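Local coordinates for TbiB1 (Thermobaculum terrenum, PDB 5V1V), which binds the TbiA(alpha) leader peptide in lasso-peptide biosynthesis, probably holding the precursor for its processing enzymes through a PqqD-like fold, at residues S37-W40 with S41-E45; Y60-R64 with P65-R69; R69-R72 with D73-A77; R76-N80 with K81-E85. One frame throughout, in Å; residues are numbered along the deposited sequence.

How the interactions relate
Along the chain the order is interaction 1, then 2, 3 and 4. Interaction 1 lies on helix 34-44 and its C-terminal end. The other three run along helix 64-80: interaction 2 starts it, interaction 3 forms its middle and interaction 4 ends it, turning into strand 84-85. Neighbours overlap, sharing Arg69 between 2 and 3, and Arg76 with Ala77 between 3 and 4. Interactions 2 and 4 do not touch, their centres lying about 21 Å apart. Interaction 1 meets all three others, at centre distances of about 16, 13 and 14 Å, because its helix packs against helix 64-80 and the residues flanking it. The bound leader peptide contacts residues of every interaction, so its site spans both helices.

Interaction 1: residues S37-W40 with S41-E45; sequences SRIW and SLLEE. With ZN (zinc ion), chain E.
The guanidinium of Arg38 has Leu42 lying over one face, with CD2 3.5 Å above the plane and offset toward the rim. At its edge, near the plane, sit Ser41 CB and the carboxylate of Glu45, though Arg38 NH1 and Glu45 OE2 are 4.5 Å apart, too far for a salt bridge. The polar end is anchored by a salt bridge from NE to Glu59, while water 1 accepts from NH1 and makes a weak bond with Ser41 OG. CG, anti to the backbone N (chi1 -178°), leads the chain forward along the helix, and the bend at chi2 brings the guanidinium over Leu42. An alanine here would probably leave Glu59 without its positive mate and uncover the Leu42 methyls.

The second flat group, the Trp40 indole, meets Glu44 obliquely: ring and carboxylate planes are 50° apart, and Trp40 CD1 comes within 3.5 Å of Glu44 CD. The indole NE1 is hydrogen-bonded to Ser12 OG. Glu44 OE1 binds the zinc ion at 1.9 Å, a site shared with His14 and water 2, so the metal would probably draw charge from this carboxylate. On the inner side Ile39 and Leu43 lie alongside each other, CG2 to CD1 4.2 Å, and both pack on Ile52.

Backbone i to i+4 bonds run beneath, the shortest from Glu44 N to Trp40 O at 2.8 Å. This is an amphipathic helix of the PqqD fold, with its apolar side turned to helices 49-59 and 64-80 and a zinc site at its C-terminal end.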
loop_
_atom_site.group_PDB
_atom_site.type_symbol
_atom_site.label_atom_id
_atom_site.label_comp_id
_atom_site.label_asym_id
_atom_site.label_seq_id
_atom_site.Cartn_x
_atom_site.Cartn_y
_atom_site.Cartn_z
ATOM N N SER A 37 4.749 -2.028 2.336
ATOM C CA SER A 37 5.675 -1.692 1.260
ATOM C C SER A 37 5.575 -2.682 0.108
ATOM O O SER A 37 5.613 -2.291 -1.060
ATOM C CB SER A 37 7.109 -1.646 1.778
ATOM O OG SER A 37 7.277 -0.561 2.659
ATOM N N ARG A 38 5.439 -3.966 0.436
ATOM C CA ARG A 38 5.295 -4.985 -0.593
ATOM C C ARG A 38 4.002 -4.798 -1.390
ATOM O O ARG A 38 4.012 -4.874 -2.624
ATOM C CB ARG A 38 5.372 -6.399 -0.009
ATOM C CG ARG A 38 5.280 -7.497 -1.061
ATOM C CD ARG A 38 6.489 -7.560 -1.984
ATOM N NE ARG A 38 6.319 -8.621 -2.971
ATOM C CZ ARG A 38 6.440 -8.479 -4.288
ATOM N NH1 ARG A 38 6.771 -7.309 -4.823
ATOM N NH2 ARG A 38 6.252 -9.529 -5.073
ATOM N N ILE A 39 2.896 -4.557 -0.686
ATOM C CA ILE A 39 1.628 -4.260 -1.347
ATOM C C ILE A 39 1.774 -3.039 -2.260
ATOM O O ILE A 39 1.316 -3.068 -3.402
ATOM C CB ILE A 39 0.482 -4.080 -0.336
ATOM C CG1 ILE A 39 0.201 -5.422 0.347
ATOM C CG2 ILE A 39 -0.761 -3.547 -1.043
ATOM C CD1 ILE A 39 -0.601 -5.287 1.624
ATOM N N TRP A 40 2.425 -1.979 -1.777
ATOM C CA TRP A 40 2.612 -0.798 -2.605
ATOM C C TRP A 40 3.378 -1.129 -3.885
ATOM O O TRP A 40 2.997 -0.713 -4.980
ATOM C CB TRP A 40 3.314 0.292 -1.810
ATOM C CG TRP A 40 3.395 1.582 -2.564
ATOM C CD1 TRP A 40 4.468 2.045 -3.275
ATOM C CD2 TRP A 40 2.353 2.559 -2.721
ATOM N NE1 TRP A 40 4.159 3.250 -3.856
ATOM C CE2 TRP A 40 2.876 3.596 -3.523
ATOM C CE3 TRP A 40 1.041 2.673 -2.244
ATOM C CZ2 TRP A 40 2.136 4.728 -3.873
ATOM C CZ3 TRP A 40 0.297 3.808 -2.595
ATOM C CH2 TRP A 40 0.854 4.819 -3.403
ATOM N N SER A 41 4.442 -1.914 -3.749
ATOM C CA SER A 41 5.231 -2.309 -4.912
ATOM C C SER A 41 4.398 -3.076 -5.941
ATOM O O SER A 41 4.549 -2.876 -7.154
ATOM C CB SER A 41 6.450 -3.122 -4.490
ATOM O OG SER A 41 7.341 -2.324 -3.734
ATOM N N LEU A 42 3.504 -3.934 -5.458
ATOM C CA LEU A 42 2.604 -4.673 -6.341
ATOM C C LEU A 42 1.582 -3.748 -7.012
ATOM O O LEU A 42 1.275 -3.907 -8.192
ATOM C CB LEU A 42 1.907 -5.802 -5.573
ATOM C CG LEU A 42 2.833 -6.940 -5.117
ATOM C CD1 LEU A 42 2.269 -7.678 -3.912
ATOM C CD2 LEU A 42 3.118 -7.902 -6.260
ATOM N N LEU A 43 1.061 -2.774 -6.260
ATOM C CA LEU A 43 0.187 -1.756 -6.851
ATOM C C LEU A 43 0.918 -0.967 -7.943
ATOM O O LEU A 43 0.345 -0.657 -8.991
ATOM C CB LEU A 43 -0.359 -0.803 -5.788
ATOM C CG LEU A 43 -1.394 -1.385 -4.828
ATOM C CD1 LEU A 43 -1.570 -0.426 -3.662
ATOM C CD2 LEU A 43 -2.726 -1.667 -5.508
ATOM N N GLU A 44 2.185 -0.640 -7.698
ATOM C CA GLU A 44 3.001 0.056 -8.694
ATOM C C GLU A 44 3.088 -0.711 -10.012
ATOM O O GLU A 44 3.171 -0.103 -11.084
ATOM C CB GLU A 44 4.398 0.342 -8.143
ATOM C CG GLU A 44 4.406 1.409 -7.066
ATOM C CD GLU A 44 5.779 1.676 -6.491
ATOM O OE1 GLU A 44 6.461 0.717 -6.083
ATOM O OE2 GLU A 44 6.167 2.857 -6.419
ATOM N N GLU A 45 3.053 -2.038 -9.915
ATOM C CA GLU A 45 3.102 -2.933 -11.078
ATOM C C GLU A 45 1.733 -3.136 -11.734
ATOM O O GLU A 45 1.618 -3.847 -12.740
ATOM C CB GLU A 45 3.682 -4.297 -10.681
ATOM C CG GLU A 45 5.143 -4.266 -10.261
ATOM C CD GLU A 45 5.539 -5.473 -9.431
ATOM O OE1 GLU A 45 4.739 -6.426 -9.319
ATOM O OE2 GLU A 45 6.656 -5.466 -8.878
HETATM ZN ZN ZN E . 8.378 1.052 -6.032
HETATM O O HOH W 1 8.599 -5.394 -3.322
HETATM O O HOH W 2 8.815 -0.750 -6.633
#

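Interaction 2: residues Y60-R64 with P65-R69; sequences YSVDR and PTVER
Asp63 caps the N-terminus of helix 64-80 by bonding Thr66, a classic N-cap. With chi1 at 59°, its CG stands between the backbone N and the carbonyl carbon, and the carboxylate is thereby turned back over the first turn. Thr66 then grips both oxygens: OG1 donates to Asp63 OD1 over 2.8 Å, on the syn side, and the backbone N donates to Asp63 OD2, which it meets from above the carboxylate plane. The cap thus satisfies a helix N-H that has no preceding turn to bond to, and the negative charge at the positive end of the helix is probably favourable.

Val62, just ahead of the cap, makes the tight part. Its CG1 presses on Val67 CG2 at 3.4 Å, closer than usual for carbons, the two side chains crossing at about a right angle. CG2 of Val62 meets Thr66 CG2 at 3.8 Å. Val67 continues inward onto Ile56 and Cys57 of helix 49-59, whereas Val62 and Thr66 each pack on an aromatic side chain of the bound peptide. Nearby, Tyr60 pairs with that peptide in a parallel beta ladder.

The other side is loose and watery. Arg64 reaches Glu68 through a long salt bridge, NE to OE2 4.0 Å; its NH1 and NH2 make salt bridges to Asp54 and Glu50, which bind a zinc ion. Water 4 fills in between Arg64 NH2 and Glu68 OE2. Asp63 and Arg69 likewise pair through solvent: water 3 donates to Asp63 OD2 and accepts from Arg69 NH2, each at 2.8 Å, lying in the guanidinium plane at its edge.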
loop_
_atom_site.group_PDB
_atom_site.type_symbol
_atom_site.label_atom_id
_atom_site.label_comp_id
_atom_site.label_asym_id
_atom_site.label_seq_id
_atom_site.Cartn_x
_atom_site.Cartn_y
_atom_site.Cartn_z
ATOM N N TYR A 60 4.399 -14.929 2.437
ATOM C CA TYR A 60 4.311 -14.759 3.885
ATOM C C TYR A 60 3.607 -15.920 4.566
ATOM O O TYR A 60 2.730 -16.554 3.978
ATOM C CB TYR A 60 3.580 -13.450 4.213
ATOM C CG TYR A 60 4.359 -12.219 3.819
ATOM C CD1 TYR A 60 5.244 -11.625 4.712
ATOM C CD2 TYR A 60 4.223 -11.657 2.548
ATOM C CE1 TYR A 60 5.969 -10.502 4.355
ATOM C CE2 TYR A 60 4.939 -10.526 2.186
ATOM C CZ TYR A 60 5.815 -9.957 3.096
ATOM O OH TYR A 60 6.546 -8.838 2.751
ATOM N N SER A 61 3.995 -16.178 5.815
ATOM C CA SER A 61 3.381 -17.215 6.631
ATOM C C SER A 61 2.081 -16.673 7.201
ATOM O O SER A 61 2.025 -16.223 8.353
ATOM C CB SER A 61 4.325 -17.643 7.754
ATOM O OG SER A 61 3.702 -18.599 8.589
ATOM N N VAL A 62 1.041 -16.706 6.370
ATOM C CA VAL A 62 -0.247 -16.102 6.699
ATOM C C VAL A 62 -1.354 -16.805 5.928
ATOM O O VAL A 62 -1.133 -17.277 4.817
ATOM C CB VAL A 62 -0.237 -14.579 6.400
ATOM C CG1 VAL A 62 -0.024 -14.299 4.917
ATOM C CG2 VAL A 62 -1.494 -13.906 6.925
ATOM N N ASP A 63 -2.541 -16.851 6.527
ATOM C CA ASP A 63 -3.721 -17.436 5.903
ATOM C C ASP A 63 -4.412 -16.414 5.000
ATOM O O ASP A 63 -4.356 -15.207 5.257
ATOM C CB ASP A 63 -4.691 -17.934 6.979
ATOM C CG ASP A 63 -5.146 -16.824 7.921
ATOM O OD1 ASP A 63 -4.318 -16.333 8.721
ATOM O OD2 ASP A 63 -6.333 -16.444 7.857
ATOM N N ARG A 64 -5.073 -16.901 3.952
ATOM C CA ARG A 64 -5.784 -16.051 3.001
ATOM C C ARG A 64 -6.838 -15.117 3.632
ATOM O O ARG A 64 -6.879 -13.943 3.279
ATOM C CB ARG A 64 -6.379 -16.885 1.858
ATOM C CG ARG A 64 -7.079 -16.083 0.776
ATOM C CD ARG A 64 -7.652 -16.998 -0.295
ATOM N NE ARG A 64 -7.977 -16.241 -1.498
ATOM C CZ ARG A 64 -7.127 -16.021 -2.499
ATOM N NH1 ARG A 64 -5.889 -16.510 -2.462
ATOM N NH2 ARG A 64 -7.517 -15.316 -3.547
ATOM N N PRO A 65 -7.669 -15.615 4.579
ATOM C CA PRO A 65 -8.651 -14.706 5.192
ATOM C C PRO A 65 -8.029 -13.481 5.863
ATOM O O PRO A 65 -8.576 -12.378 5.759
ATOM C CB PRO A 65 -9.358 -15.604 6.215
ATOM C CG PRO A 65 -9.290 -16.957 5.597
ATOM C CD PRO A 65 -7.923 -17.016 4.975
ATOM N N THR A 66 -6.895 -13.669 6.532
ATOM C CA THR A 66 -6.215 -12.564 7.195
ATOM C C THR A 66 -5.713 -11.575 6.157
ATOM O O THR A 66 -5.872 -10.362 6.324
ATOM C CB THR A 66 -5.047 -13.071 8.059
ATOM O OG1 THR A 66 -5.574 -13.826 9.151
ATOM C CG2 THR A 66 -4.225 -11.916 8.615
ATOM N N VAL A 67 -5.124 -12.092 5.080
ATOM C CA VAL A 67 -4.623 -11.222 4.016
ATOM C C VAL A 67 -5.765 -10.409 3.400
ATOM O O VAL A 67 -5.629 -9.208 3.189
ATOM C CB VAL A 67 -3.888 -12.005 2.912
ATOM C CG1 VAL A 67 -3.456 -11.066 1.795
ATOM C CG2 VAL A 67 -2.686 -12.728 3.491
ATOM N N GLU A 68 -6.893 -11.058 3.126
ATOM C CA GLU A 68 -8.041 -10.376 2.530
ATOM C C GLU A 68 -8.571 -9.255 3.423
ATOM O O GLU A 68 -8.789 -8.137 2.964
ATOM C CB GLU A 68 -9.165 -11.363 2.219
ATOM C CG GLU A 68 -8.872 -12.333 1.081
ATOM C CD GLU A 68 -9.965 -13.380 0.922
ATOM O OE1 GLU A 68 -10.284 -14.077 1.912
ATOM O OE2 GLU A 68 -10.511 -13.505 -0.191
ATOM N N ARG A 69 -8.765 -9.559 4.700
ATOM C CA ARG A 69 -9.266 -8.574 5.661
ATOM C C ARG A 69 -8.298 -7.402 5.795
ATOM O O ARG A 69 -8.706 -6.236 5.753
ATOM C CB ARG A 69 -9.505 -9.229 7.022
ATOM C CG ARG A 69 -10.705 -10.170 7.067
ATOM C CD ARG A 69 -10.958 -10.683 8.480
ATOM N NE ARG A 69 -9.799 -11.390 9.030
ATOM C CZ ARG A 69 -9.725 -12.702 9.241
ATOM N NH1 ARG A 69 -10.753 -13.499 8.972
ATOM N NH2 ARG A 69 -8.607 -13.219 9.733
HETATM O O HOH W 3 -8.068 -15.996 9.949
HETATM O O HOH W 4 -9.898 -14.273 -2.940
#

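Interaction 3: residues R69-R72 with D73-A77; sequences RDLR and DFLRA
Leu75 folds back over Leu71, one helical turn earlier. Starting at CB, it first passes the carbonyl of Leu71, whose O is 3.5 Å away. The next atom, CG, comes closer still to that oxygen, 3.3 Å, and also lies against Leu71 CD1 at 3.8 Å. Of the two tips, CD1 reaches Leu71 CG at 3.9 Å, while CD2 touches Leu71 CD1. CG stands beside the backbone N (chi1 -63°), which directs the branch along the helix toward the preceding turn, and the two leucines meet obliquely. The same carbonyl takes the N-H of Leu75 in a nearly straight bond, 2.8 Å from N to Leu71 O with 175° at the hydrogen. Beyond Leu71, Leu75 packs on Met4 and Tyr87.

On the exposed side Arg72 and Arg76 run side by side in the same direction, CG to CD 4.1 Å. Both ends turn to Asp89: Arg76 makes a salt bridge to its carboxylate, and Arg72 NH1 a hydrogen bond to its backbone O. Asp70 and Asp73 are linked through water 5, which donates to OD1 of the first and OD2 of the second, probably easing their like charges. Asp70 OD2 accepts hydrogen bonds from an aromatic and a polar side chain of the leader peptide.

Such a division of faces is that of an amphipathic core helix, here one that also lines the leader-peptide site of the PqqD-like fold.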
loop_
_atom_site.group_PDB
_atom_site.type_symbol
_atom_site.label_atom_id
_atom_site.label_comp_id
_atom_site.label_asym_id
_atom_site.label_seq_id
_atom_site.Cartn_x
_atom_site.Cartn_y
_atom_site.Cartn_z
ATOM N N ARG A 69 -8.765 -9.559 4.700
ATOM C CA ARG A 69 -9.266 -8.574 5.661
ATOM C C ARG A 69 -8.298 -7.402 5.795
ATOM O O ARG A 69 -8.706 -6.236 5.753
ATOM C CB ARG A 69 -9.505 -9.229 7.022
ATOM C CG ARG A 69 -10.705 -10.170 7.067
ATOM C CD ARG A 69 -10.958 -10.683 8.480
ATOM N NE ARG A 69 -9.799 -11.390 9.030
ATOM C CZ ARG A 69 -9.725 -12.702 9.241
ATOM N NH1 ARG A 69 -10.753 -13.499 8.972
ATOM N NH2 ARG A 69 -8.607 -13.219 9.733
ATOM N N ASP A 70 -7.010 -7.712 5.928
ATOM C CA ASP A 70 -6.010 -6.666 6.113
ATOM C C ASP A 70 -5.828 -5.823 4.861
ATOM O O ASP A 70 -5.651 -4.599 4.949
ATOM C CB ASP A 70 -4.663 -7.263 6.516
ATOM C CG ASP A 70 -4.651 -7.801 7.937
ATOM O OD1 ASP A 70 -5.650 -7.639 8.674
ATOM O OD2 ASP A 70 -3.622 -8.391 8.322
ATOM N N LEU A 71 -5.861 -6.473 3.697
ATOM C CA LEU A 71 -5.696 -5.758 2.438
ATOM C C LEU A 71 -6.842 -4.789 2.225
ATOM O O LEU A 71 -6.613 -3.651 1.843
ATOM C CB LEU A 71 -5.568 -6.710 1.244
ATOM C CG LEU A 71 -5.372 -6.037 -0.121
ATOM C CD1 LEU A 71 -4.046 -5.279 -0.159
ATOM C CD2 LEU A 71 -5.447 -7.067 -1.242
ATOM N N ARG A 72 -8.072 -5.217 2.494
ATOM C CA ARG A 72 -9.210 -4.313 2.337
ATOM C C ARG A 72 -9.023 -3.030 3.151
ATOM O O ARG A 72 -9.202 -1.926 2.637
ATOM C CB ARG A 72 -10.518 -4.994 2.729
ATOM C CG ARG A 72 -11.734 -4.098 2.487
ATOM C CD ARG A 72 -13.043 -4.620 3.072
ATOM N NE ARG A 72 -13.310 -6.026 2.762
ATOM C CZ ARG A 72 -13.886 -6.474 1.650
ATOM N NH1 ARG A 72 -14.263 -5.636 0.690
ATOM N NH2 ARG A 72 -14.081 -7.779 1.499
ATOM N N ASP A 73 -8.660 -3.180 4.421
ATOM C CA ASP A 73 -8.463 -2.012 5.289
ATOM C C ASP A 73 -7.298 -1.139 4.829
ATOM O O ASP A 73 -7.383 0.089 4.883
ATOM C CB ASP A 73 -8.244 -2.434 6.755
ATOM C CG ASP A 73 -9.528 -2.854 7.456
ATOM O OD1 ASP A 73 -10.627 -2.410 7.060
ATOM O OD2 ASP A 73 -9.434 -3.633 8.431
ATOM N N PHE A 74 -6.222 -1.767 4.365
ATOM C CA PHE A 74 -5.062 -1.027 3.910
ATOM C C PHE A 74 -5.381 -0.236 2.644
ATOM O O PHE A 74 -5.056 0.950 2.544
ATOM C CB PHE A 74 -3.902 -1.994 3.685
ATOM C CG PHE A 74 -2.627 -1.335 3.273
ATOM C CD1 PHE A 74 -1.919 -0.519 4.153
ATOM C CD2 PHE A 74 -2.115 -1.554 2.003
ATOM C CE1 PHE A 74 -0.723 0.066 3.762
ATOM C CE2 PHE A 74 -0.915 -0.982 1.611
ATOM C CZ PHE A 74 -0.226 -0.166 2.489
ATOM N N LEU A 75 -6.026 -0.890 1.681
ATOM C CA LEU A 75 -6.421 -0.188 0.457
ATOM C C LEU A 75 -7.388 0.962 0.762
ATOM O O LEU A 75 -7.287 2.037 0.179
ATOM C CB LEU A 75 -7.036 -1.146 -0.561
ATOM C CG LEU A 75 -6.130 -2.254 -1.094
ATOM C CD1 LEU A 75 -6.899 -3.067 -2.120
ATOM C CD2 LEU A 75 -4.856 -1.694 -1.702
ATOM N N ARG A 76 -8.319 0.743 1.693
ATOM C CA ARG A 76 -9.219 1.812 2.103
ATOM C C ARG A 76 -8.459 2.980 2.723
ATOM O O ARG A 76 -8.800 4.126 2.477
ATOM C CB ARG A 76 -10.241 1.288 3.102
ATOM C CG ARG A 76 -11.299 0.377 2.500
ATOM C CD ARG A 76 -12.224 -0.190 3.575
ATOM N NE ARG A 76 -12.846 0.864 4.377
ATOM C CZ ARG A 76 -13.854 1.630 3.964
ATOM N NH1 ARG A 76 -14.382 1.463 2.754
ATOM N NH2 ARG A 76 -14.337 2.567 4.771
ATOM N N ALA A 77 -7.408 2.685 3.491
ATOM C CA ALA A 77 -6.617 3.748 4.109
ATOM C C ALA A 77 -5.889 4.543 3.036
ATOM O O ALA A 77 -5.844 5.771 3.091
ATOM C CB ALA A 77 -5.647 3.181 5.139
HETATM O O HOH W 5 -8.298 -6.380 9.039
#

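Interaction 4: residues R76-N80 with K81-E85; sequences RALAN and KELLE. With ZN (zinc ion), chain G.
Leu78 O accepts from Leu83 N at 2.9 Å, and Ala79 O takes Glu82 N at 3.0 Å. With Glu82 at positive phi (63°), these backbone bonds form a Schellman motif that ends helix 64-80 and turns the chain into strand 84-85.

Apolar contacts back the turn: Leu78 CD2 meets Leu83 CD1 at 3.9 Å, the two side chains crossing at about a right angle, and Leu78 CB rests against Leu84 CB. Lys81 runs beside Asn80, CE 3.6 Å from ND2, before its NZ forms a salt bridge with an acidic side chain of the bound peptide. A serine in its place would probably leave that peptide acid without its charge partner and Asn80 without its aliphatic neighbour.

The metal contacts join Glu82 OE1, at 1.9 Å, and Glu85 OE1 on one zinc ion with waters 6 and 7. Water 6 binds the zinc and donates both hydrogens, to Ala79 O and, over 2.7 Å, to Leu84 O. Polarised by the metal, it is likely to be a stronger donor than ordinary solvent, so that zinc, water and carbonyls tie the helix end to the strand.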
loop_
_atom_site.group_PDB
_atom_site.type_symbol
_atom_site.label_atom_id
_atom_site.label_comp_id
_atom_site.label_asym_id
_atom_site.label_seq_id
_atom_site.Cartn_x
_atom_site.Cartn_y
_atom_site.Cartn_z
ATOM N N ARG A 76 -8.319 0.743 1.693
ATOM C CA ARG A 76 -9.219 1.812 2.103
ATOM C C ARG A 76 -8.459 2.980 2.723
ATOM O O ARG A 76 -8.800 4.126 2.477
ATOM C CB ARG A 76 -10.241 1.288 3.102
ATOM C CG ARG A 76 -11.299 0.377 2.500
ATOM C CD ARG A 76 -12.224 -0.190 3.575
ATOM N NE ARG A 76 -12.846 0.864 4.377
ATOM C CZ ARG A 76 -13.854 1.630 3.964
ATOM N NH1 ARG A 76 -14.382 1.463 2.754
ATOM N NH2 ARG A 76 -14.337 2.567 4.771
ATOM N N ALA A 77 -7.408 2.685 3.491
ATOM C CA ALA A 77 -6.617 3.748 4.109
ATOM C C ALA A 77 -5.889 4.543 3.036
ATOM O O ALA A 77 -5.844 5.771 3.091
ATOM C CB ALA A 77 -5.647 3.181 5.139
ATOM N N LEU A 78 -5.336 3.845 2.047
ATOM C CA LEU A 78 -4.686 4.527 0.933
ATOM C C LEU A 78 -5.681 5.397 0.170
ATOM O O LEU A 78 -5.377 6.542 -0.171
ATOM C CB LEU A 78 -4.021 3.528 -0.016
ATOM C CG LEU A 78 -2.904 2.648 0.545
ATOM C CD1 LEU A 78 -2.468 1.658 -0.525
ATOM C CD2 LEU A 78 -1.726 3.479 1.034
ATOM N N ALA A 79 -6.868 4.862 -0.090
ATOM C CA ALA A 79 -7.889 5.607 -0.827
ATOM C C ALA A 79 -8.333 6.864 -0.068
ATOM O O ALA A 79 -8.521 7.934 -0.654
ATOM C CB ALA A 79 -9.065 4.700 -1.128
ATOM N N ASN A 80 -8.460 6.729 1.251
ATOM C CA ASN A 80 -8.889 7.836 2.098
ATOM C C ASN A 80 -7.906 9.008 2.068
ATOM O O ASN A 80 -8.302 10.162 2.249
ATOM C CB ASN A 80 -9.092 7.347 3.535
ATOM C CG ASN A 80 -9.433 8.474 4.488
ATOM O OD1 ASN A 80 -10.489 9.089 4.379
ATOM N ND2 ASN A 80 -8.516 8.776 5.400
ATOM N N LYS A 81 -6.627 8.706 1.851
ATOM C CA LYS A 81 -5.583 9.727 1.806
ATOM C C LYS A 81 -5.243 10.139 0.368
ATOM O O LYS A 81 -4.251 10.819 0.127
ATOM C CB LYS A 81 -4.334 9.249 2.558
ATOM C CG LYS A 81 -4.526 9.165 4.069
ATOM C CD LYS A 81 -4.833 10.529 4.666
ATOM C CE LYS A 81 -5.341 10.406 6.093
ATOM N NZ LYS A 81 -5.404 11.741 6.747
ATOM N N GLU A 82 -6.096 9.727 -0.578
ATOM C CA GLU A 82 -5.949 10.086 -2.002
ATOM C C GLU A 82 -4.655 9.550 -2.615
ATOM O O GLU A 82 -4.105 10.106 -3.575
ATOM C CB GLU A 82 -6.158 11.596 -2.240
ATOM C CG GLU A 82 -7.556 12.067 -1.844
ATOM C CD GLU A 82 -8.674 11.275 -2.515
ATOM O OE1 GLU A 82 -8.607 11.056 -3.749
ATOM O OE2 GLU A 82 -9.632 10.869 -1.823
ATOM N N LEU A 83 -4.192 8.430 -2.066
ATOM C CA LEU A 83 -2.994 7.764 -2.557
ATOM C C LEU A 83 -3.309 6.713 -3.612
ATOM O O LEU A 83 -2.437 6.355 -4.408
ATOM C CB LEU A 83 -2.200 7.130 -1.406
ATOM C CG LEU A 83 -1.679 8.102 -0.333
ATOM C CD1 LEU A 83 -1.265 7.349 0.922
ATOM C CD2 LEU A 83 -0.513 8.923 -0.861
ATOM N N LEU A 84 -4.554 6.239 -3.604
ATOM C CA LEU A 84 -5.043 5.166 -4.468
ATOM C C LEU A 84 -6.367 5.598 -5.039
ATOM O O LEU A 84 -7.236 6.093 -4.295
ATOM C CB LEU A 84 -5.238 3.877 -3.656
ATOM C CG LEU A 84 -5.836 2.652 -4.356
ATOM C CD1 LEU A 84 -4.804 2.035 -5.287
ATOM C CD2 LEU A 84 -6.271 1.635 -3.310
ATOM N N GLU A 85 -6.514 5.417 -6.353
ATOM C CA GLU A 85 -7.732 5.780 -7.065
ATOM C C GLU A 85 -8.470 4.564 -7.600
ATOM O O GLU A 85 -7.857 3.557 -7.949
ATOM C CB GLU A 85 -7.428 6.761 -8.205
ATOM C CG GLU A 85 -6.730 8.045 -7.767
ATOM C CD GLU A 85 -7.503 8.849 -6.726
ATOM O OE1 GLU A 85 -8.691 8.552 -6.478
ATOM O OE2 GLU A 85 -6.922 9.793 -6.146
HETATM ZN ZN ZN G . -9.348 9.661 -4.869
HETATM O O HOH W 6 -8.693 8.226 -3.510
HETATM O O HOH W 7 -10.064 10.890 -6.281
#